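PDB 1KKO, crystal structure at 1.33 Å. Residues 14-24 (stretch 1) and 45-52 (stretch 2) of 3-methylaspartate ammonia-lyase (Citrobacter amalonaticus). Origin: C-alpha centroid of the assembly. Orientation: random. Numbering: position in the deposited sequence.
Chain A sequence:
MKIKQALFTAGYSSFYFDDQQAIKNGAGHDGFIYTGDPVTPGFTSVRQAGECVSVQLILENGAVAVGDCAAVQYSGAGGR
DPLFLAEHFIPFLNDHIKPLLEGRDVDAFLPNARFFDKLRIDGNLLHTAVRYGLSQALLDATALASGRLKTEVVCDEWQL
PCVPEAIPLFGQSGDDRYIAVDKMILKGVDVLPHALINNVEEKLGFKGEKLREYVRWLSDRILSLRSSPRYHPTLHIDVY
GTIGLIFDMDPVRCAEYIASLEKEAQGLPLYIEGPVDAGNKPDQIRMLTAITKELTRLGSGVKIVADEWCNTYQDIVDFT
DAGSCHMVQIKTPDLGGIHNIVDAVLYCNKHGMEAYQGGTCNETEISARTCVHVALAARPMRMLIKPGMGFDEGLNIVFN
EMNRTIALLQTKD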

# COMPACT_ATOMS: atom_id res chain seq x y z
N SER A 14 -2.87 1.14 7.58
CA SER A 14 -3.27 0.31 6.44
C SER A 14 -4.15 -0.88 6.77
O SER A 14 -4.34 -1.74 5.92
N PHE A 15 -4.72 -0.93 7.96
CA PHE A 15 -5.74 -1.92 8.20
C PHE A 15 -6.72 -1.43 9.26
O PHE A 15 -7.18 -0.28 9.18
N TYR A 16 -7.05 -2.29 10.21
CA TYR A 16 -8.07 -2.07 11.22
C TYR A 16 -7.55 -2.54 12.56
O TYR A 16 -6.67 -3.40 12.64
N PHE A 17 -8.06 -1.93 13.62
CA PHE A 17 -7.91 -2.46 14.97
C PHE A 17 -9.07 -3.42 15.18
O PHE A 17 -10.23 -3.01 15.05
N ASP A 18 -8.75 -4.67 15.50
CA ASP A 18 -9.76 -5.69 15.73
C ASP A 18 -9.67 -6.18 17.16
O ASP A 18 -8.57 -6.41 17.69
N ASP A 19 -10.83 -6.35 17.77
CA ASP A 19 -10.92 -6.88 19.12
C ASP A 19 -10.82 -8.40 18.99
O ASP A 19 -11.82 -9.09 18.74
N GLN A 20 -9.60 -8.92 19.09
CA GLN A 20 -9.33 -10.34 18.86
C GLN A 20 -10.13 -11.21 19.80
O GLN A 20 -10.61 -12.27 19.40
N GLN A 21 -10.30 -10.77 21.03
CA GLN A 21 -11.03 -11.56 22.01
C GLN A 21 -12.48 -11.69 21.58
O GLN A 21 -13.03 -12.79 21.63
N ALA A 22 -13.09 -10.58 21.17
CA ALA A 22 -14.50 -10.61 20.76
C ALA A 22 -14.70 -11.49 19.54
O ALA A 22 -15.71 -12.19 19.42
N ILE A 23 -13.72 -11.48 18.64
CA ILE A 23 -13.79 -12.32 17.46
C ILE A 23 -13.64 -13.79 17.85
O ILE A 23 -14.40 -14.65 17.36
N LYS A 24 -12.70 -14.08 18.74
CA LYS A 24 -12.51 -15.45 19.24
C LYS A 24 -13.77 -15.93 19.95
O LYS A 24 -14.09 -17.12 19.90
N SER A 45 -15.98 -0.61 19.23
CA SER A 45 -16.59 -1.52 18.25
C SER A 45 -15.64 -2.70 18.12
O SER A 45 -14.46 -2.57 18.44
N VAL A 46 -16.12 -3.84 17.63
CA VAL A 46 -15.25 -4.99 17.48
C VAL A 46 -14.14 -4.70 16.45
O VAL A 46 -13.00 -5.14 16.62
N ARG A 47 -14.49 -3.96 15.41
CA ARG A 47 -13.54 -3.56 14.39
C ARG A 47 -13.63 -2.05 14.22
O ARG A 47 -14.72 -1.50 14.07
N GLN A 48 -12.47 -1.39 14.25
CA GLN A 48 -12.34 0.05 14.14
C GLN A 48 -11.29 0.39 13.10
O GLN A 48 -10.31 -0.33 12.93
N ALA A 49 -11.49 1.48 12.39
CA ALA A 49 -10.50 1.95 11.42
C ALA A 49 -9.13 2.07 12.07
O ALA A 49 -8.98 2.61 13.16
N GLY A 50 -8.10 1.56 11.40
CA GLY A 50 -6.75 1.72 11.90
C GLY A 50 -6.30 3.16 11.76
O GLY A 50 -6.52 3.80 10.72
N GLU A 51 -5.63 3.66 12.79
CA GLU A 51 -5.15 5.04 12.81
C GLU A 51 -3.68 5.11 13.09
O GLU A 51 -3.09 4.19 13.66
N CYS A 52 -3.07 6.21 12.66
CA CYS A 52 -1.69 6.48 12.97
C CYS A 52 -1.53 7.96 13.26
O CYS A 52 -2.44 8.76 13.07

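The strand through F17 and D18 pairs antiparallel with the strand 47-52, their directions 132° apart, and the contact buries 598 Å² in all. Four backbone hydrogen bonds set the register. F17 is paired with Q48 through both of its polar backbone atoms: F17 N donates to Q48 O at 2.8 Å, and Q48 N donates to F17 O at 2.9 Å. On one flank of this pair G50 N reaches F15 O at 3.0 Å, with a bent N-H...O angle of 139°; on the other, D19 N donates to V46 O at 2.7 Å. Two of these carbonyls also receive CA-H...O contacts, R47 CA to F17 O and D18 CA to V46 O, each 3.4 Å, as expected where antiparallel strands lie close.

The charged side-chain contact is the salt bridge between D18 and R47, which form a non-hydrogen-bonded pair and send their side chains to the same face of the sheet. D18 adopts chi1 m, and R47 runs out as t, t, m before its guanidinium swings back to the carboxylate. The result is a bidentate, nearly linear arrangement: R47 NE donates to D18 OD1 and R47 NH1 to D18 OD2, both at 2.8 Å and 169°. Both carboxylate oxygens of D18 thus have a donor, with OD1 lying near the guanidinium plane, while R47 NH2 is satisfied elsewhere in the structure. The aliphatic part of R47 is used as well, its CG lying 4.0 Å from Y16 CB. F15, a t rotamer whose CA-to-CB bond points away, brings its ring back so that CE2 approaches R47 NH1 at 4.3 Å.

Y16, in the m rotamer, directs its CB sideways and places CD2 3.7 Å from A49 CA; its hydroxyl is hydrogen-bonded elsewhere in the structure. F17, also m, shares the other face with Q48, their CB atoms 4.5 Å apart. Its ring extends along the partner strand, with CD2 3.9 Å from G50 CA and CE2 3.5 Å from E51 N. At G50 the absence of a side chain matters, since a CB in ideal position would lie 2.6 Å from F15 O, the acceptor of the G50 N bond. Q48, with chi1 m and chi2 t, turns its amide back within its own stretch, where S45 N donates to OE1 at 3.2 Å.

Beyond the strand, D19 links the sheet to the helix that follows. Its CB points toward V46, 4.2 Å from V46 CG1, and in its t rotamer, OD1 accepts from A22 N at 3.1 Å, capping the helix N terminus; both carboxylate oxygens have further partners elsewhere in the structure. The helix then supplies an apolar patch for V46, itself t at chi1: A22 CB lies 3.9 Å from V46 CG2, and I23 CG1, on an m, t side chain, 3.8 Å from V46 CG1. V46 therefore joins both parts of the contact, its carbonyl bound to D19 N and its methyls packed against the helix.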

# COMPACT_ATOMS: atom_id res chain seq x y z
CB SER A 14 -2.04 -0.14 5.67
OG SER A 14 -1.50 0.93 4.91
CB PHE A 15 -5.19 -3.36 8.40
CG PHE A 15 -6.18 -4.42 7.99
CD1 PHE A 15 -6.65 -4.45 6.67
CD2 PHE A 15 -6.69 -5.32 8.89
CE1 PHE A 15 -7.60 -5.35 6.29
CE2 PHE A 15 -7.64 -6.25 8.49
CZ PHE A 15 -8.09 -6.25 7.20
CB TYR A 16 -9.37 -2.85 10.85
CG TYR A 16 -9.87 -2.29 9.56
CD1 TYR A 16 -9.31 -2.68 8.36
CD2 TYR A 16 -10.79 -1.25 9.55
CE1 TYR A 16 -9.66 -2.06 7.19
CE2 TYR A 16 -11.14 -0.62 8.38
CZ TYR A 16 -10.55 -1.02 7.21
OH TYR A 16 -10.85 -0.38 6.04
CB PHE A 17 -8.00 -1.36 16.01
CG PHE A 17 -6.84 -0.40 16.00
CD1 PHE A 17 -5.56 -0.85 16.24
CD2 PHE A 17 -7.04 0.95 15.76
CE1 PHE A 17 -4.50 0.03 16.23
CE2 PHE A 17 -5.97 1.82 15.78
CZ PHE A 17 -4.71 1.35 15.99
CB ASP A 18 -9.52 -6.88 14.82
CG ASP A 18 -9.97 -6.67 13.41
OD1 ASP A 18 -10.70 -5.69 13.13
OD2 ASP A 18 -9.63 -7.47 12.51
CB ASP A 19 -12.24 -6.43 19.72
CG ASP A 19 -12.42 -6.87 21.14
OD1 ASP A 19 -11.77 -7.85 21.55
OD2 ASP A 19 -13.21 -6.26 21.89
CB GLN A 20 -7.84 -10.64 19.05
CG GLN A 20 -7.44 -11.98 18.50
CD GLN A 20 -5.97 -12.26 18.66
OE1 GLN A 20 -5.29 -11.56 19.40
NE2 GLN A 20 -5.48 -13.28 17.98
CB GLN A 21 -10.95 -10.94 23.39
CG GLN A 21 -11.59 -11.81 24.47
CD GLN A 21 -10.90 -13.16 24.60
OE1 GLN A 21 -11.50 -14.21 24.33
NE2 GLN A 21 -9.64 -13.13 24.99
CB ALA A 22 -15.01 -9.21 20.49
CB ILE A 23 -12.74 -11.87 16.41
CG1 ILE A 23 -13.10 -10.47 15.92
CG2 ILE A 23 -12.68 -12.84 15.25
CD1 ILE A 23 -11.98 -9.78 15.20
CB LYS A 24 -11.36 -15.51 20.24
CG LYS A 24 -10.00 -15.39 19.64
CD LYS A 24 -8.93 -15.50 20.70
CE LYS A 24 -8.61 -16.95 21.00
NZ LYS A 24 -7.40 -17.09 21.86
CB SER A 45 -16.78 -0.87 16.88
OG SER A 45 -17.70 0.20 16.93
CB VAL A 46 -16.04 -6.27 17.13
CG1 VAL A 46 -15.10 -7.42 16.84
CG2 VAL A 46 -16.95 -6.65 18.29
CB ARG A 47 -13.83 -4.28 13.08
CG ARG A 47 -13.14 -3.75 11.87
CD ARG A 47 -13.22 -4.68 10.70
NE ARG A 47 -12.28 -5.78 10.86
CZ ARG A 47 -12.24 -6.85 10.10
NH1 ARG A 47 -11.29 -7.75 10.29
NH2 ARG A 47 -13.16 -7.04 9.16
CB GLN A 48 -11.97 0.68 15.50
CG GLN A 48 -13.08 0.55 16.52
CD GLN A 48 -12.74 1.13 17.86
OE1 GLN A 48 -12.98 0.49 18.88
NE2 GLN A 48 -12.16 2.33 17.88
CB ALA A 49 -10.89 3.30 10.89
CB GLU A 51 -5.89 5.88 13.85
CG GLU A 51 -7.38 5.97 13.56
CD GLU A 51 -8.12 6.94 14.44
OE1 GLU A 51 -7.50 7.88 14.99
OE2 GLU A 51 -9.35 6.79 14.56
CB CYS A 52 -0.79 6.07 11.80
SG CYS A 52 -1.16 6.96 10.26